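Local coordinates for flavin-nucleotide-binding protein (Mycobacterium smegmatis, PDB 4YBN), which binds FAD and heme and is a split beta-barrel protein of the pyridoxamine 5'-phosphate oxidase-related family, probably an oxidoreductase, at the interface of chains A and B. Coordinates in Å, arbitrary orientation; residue numbers count along the deposited sequence, not the author numbering. Chains: chain A/B, Flavin-nucleotide-binding protein.

The interface of chains A and B. Residues chain A 197, 201, 205-206, 208; chain B 181-183.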
ATOM      1  N   THR A 197      -0.796  24.983   6.595  1.00 23.43           N
ATOM      2  CA  THR A 197      -0.014  25.496   7.666  1.00 21.55           C
ATOM      3  C   THR A 197      -0.648  25.243   9.054  1.00 23.94           C
ATOM      4  O   THR A 197      -1.838  25.399   9.230  1.00 26.40           O
ATOM      5  CB  THR A 197       0.187  27.012   7.469  1.00 22.04           C
ATOM      6  OG1 THR A 197       0.926  27.213   6.268  1.00 20.22           O
ATOM      7  CG2 THR A 197       1.008  27.569   8.641  1.00 21.95           C
ATOM      8  N   VAL A 201       1.613  28.326  13.899  1.00 33.92           N
ATOM      9  CA  VAL A 201       2.732  28.906  13.124  1.00 27.97           C
ATOM     10  C   VAL A 201       2.376  30.378  12.948  1.00 35.45           C
ATOM     11  O   VAL A 201       1.228  30.689  12.704  1.00 39.94           O
ATOM     12  CB  VAL A 201       2.858  28.248  11.733  1.00 27.46           C
ATOM     13  CG1 VAL A 201       3.784  29.010  10.817  1.00 24.57           C
ATOM     14  CG2 VAL A 201       3.317  26.817  11.846  1.00 26.14           C
ATOM     15  N   THR A 205       4.450  33.118   7.803  1.00 33.64           N
ATOM     16  CA  THR A 205       5.735  32.411   7.838  1.00 29.46           C
ATOM     17  C   THR A 205       5.852  31.714   6.505  1.00 24.78           C
ATOM     18  O   THR A 205       4.881  31.104   6.112  1.00 24.10           O
ATOM     19  CB  THR A 205       5.714  31.307   8.956  1.00 28.85           C
ATOM     20  OG1 THR A 205       5.658  31.944  10.265  1.00 29.82           O
ATOM     21  CG2 THR A 205       7.003  30.424   8.851  1.00 27.24           C
ATOM     22  N   PRO A 206       7.009  31.757   5.823  1.00 26.83           N
ATOM     23  CA  PRO A 206       7.092  31.091   4.524  1.00 28.60           C
ATOM     24  C   PRO A 206       7.208  29.597   4.547  1.00 27.78           C
ATOM     25  O   PRO A 206       7.563  29.015   5.592  1.00 24.57           O
ATOM     26  CB  PRO A 206       8.380  31.654   3.921  1.00 28.91           C
ATOM     27  CG  PRO A 206       9.152  32.022   5.096  1.00 34.67           C
ATOM     28  CD  PRO A 206       8.194  32.571   6.067  1.00 31.60           C
ATOM     29  N   PRO A 208       9.262  26.347   3.845  1.00 26.93           N
ATOM     30  CA  PRO A 208      10.636  26.014   3.668  1.00 26.97           C
ATOM     31  C   PRO A 208      10.930  25.411   2.319  1.00 26.52           C
ATOM     32  O   PRO A 208      10.046  24.875   1.652  1.00 23.59           O
ATOM     33  CB  PRO A 208      10.927  24.995   4.783  1.00 31.26           C
ATOM     34  CG  PRO A 208       9.727  24.831   5.601  1.00 29.34           C
ATOM     35  CD  PRO A 208       8.587  25.561   4.902  1.00 28.76           C
TER
ATOM     36  N   GLY B 181       9.699  28.856  12.690  1.00 37.01           N
ATOM     37  CA  GLY B 181       9.836  27.850  11.684  1.00 36.42           C
ATOM     38  C   GLY B 181       8.464  27.449  11.238  1.00 29.44           C
ATOM     39  O   GLY B 181       7.494  27.595  11.968  1.00 29.88           O
ATOM     40  N   TRP B 182       8.387  26.896  10.051  1.00 28.68           N
ATOM     41  CA  TRP B 182       7.122  26.508   9.524  1.00 23.65           C
ATOM     42  C   TRP B 182       6.771  25.088  10.010  1.00 24.00           C
ATOM     43  O   TRP B 182       7.641  24.299  10.217  1.00 23.68           O
ATOM     44  CB  TRP B 182       7.137  26.578   7.997  1.00 24.40           C
ATOM     45  CG  TRP B 182       5.811  26.264   7.391  1.00 21.53           C
ATOM     46  CD1 TRP B 182       4.829  27.151   7.140  1.00 23.73           C
ATOM     47  CD2 TRP B 182       5.335  24.986   6.927  1.00 21.87           C
ATOM     48  NE1 TRP B 182       3.742  26.528   6.604  1.00 24.85           N
ATOM     49  CE2 TRP B 182       4.037  25.193   6.420  1.00 22.68           C
ATOM     50  CE3 TRP B 182       5.863  23.705   6.922  1.00 23.48           C
ATOM     51  CZ2 TRP B 182       3.215  24.158   5.970  1.00 22.34           C
ATOM     52  CZ3 TRP B 182       5.072  22.647   6.397  1.00 23.57           C
ATOM     53  CH2 TRP B 182       3.743  22.883   5.957  1.00 23.41           C
ATOM     54  N   ALA B 183       5.481  24.765  10.071  1.00 24.56           N
ATOM     55  CA  ALA B 183       4.995  23.383  10.341  1.00 21.49           C
ATOM     56  C   ALA B 183       3.632  23.222   9.804  1.00 19.65           C
ATOM     57  O   ALA B 183       2.878  24.190   9.604  1.00 24.05           O
ATOM     58  CB  ALA B 183       5.037  23.039  11.827  1.00 20.96           C
TER
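B:Trp182 projects from the loop just before strand 184-192 of chain B into a bend of chain A that runs from the end of strand 196-197 to the start of helix 209-212. The two chains are copies of a split beta-barrel protein of the pyridoxamine 5'-phosphate oxidase family, whose members commonly pair as dimers. The patch lies near the periphery of a two-fold interface and has a twin with the chains exchanged; that this dimer is the biological one is likely from the family.

A hydrogen bond runs from the indole N-H, NE1 of B:Trp182, to the hydroxyl OG1 of A:Thr197, 2.9 Å long. At 158° at the hydrogen it is fairly straight. OG1 lies at the edge of the indole, 12° out of its plane. This directional bond should restrain rotation of the ring about its CB-CG axis. CG stands anti to the backbone N (chi1 -176°), and the turn of the ring about CB-CG then presents the NE1 edge to OG1. The methyl CG2 of A:Thr197 also approaches NE1, at 3.6 Å.

Apolar contacts involve both the indole and its CB stem. The side chain of A:Pro208 crosses that of B:Trp182 at about a right angle, with CD of the proline 3.6 Å from CB of the tryptophan and CG, CD2 and CE3 of the indole slightly farther from the same CD. A:Thr205 packs its methyl against the stem, CG2 lying 3.9 Å from CB of B:Trp182 and almost in the indole plane. On the six-membered ring, CZ2 of B:Trp182 lies 3.9 Å from CA of A:Thr197.

A backbone carbonyl makes a separate van der Waals approach: O of A:Pro206 stands 3.5 Å from CB of B:Trp182. The same O is slightly farther from CG and CD1, and it lies on the same side of the indole plane as CD of A:Pro208.

Beyond the indole, A:Val201 meets the neighbouring backbone. Its methyl CG2 lies 3.5 Å from the amide N of B:Ala183, with the carbonyl O of that alanine equally near.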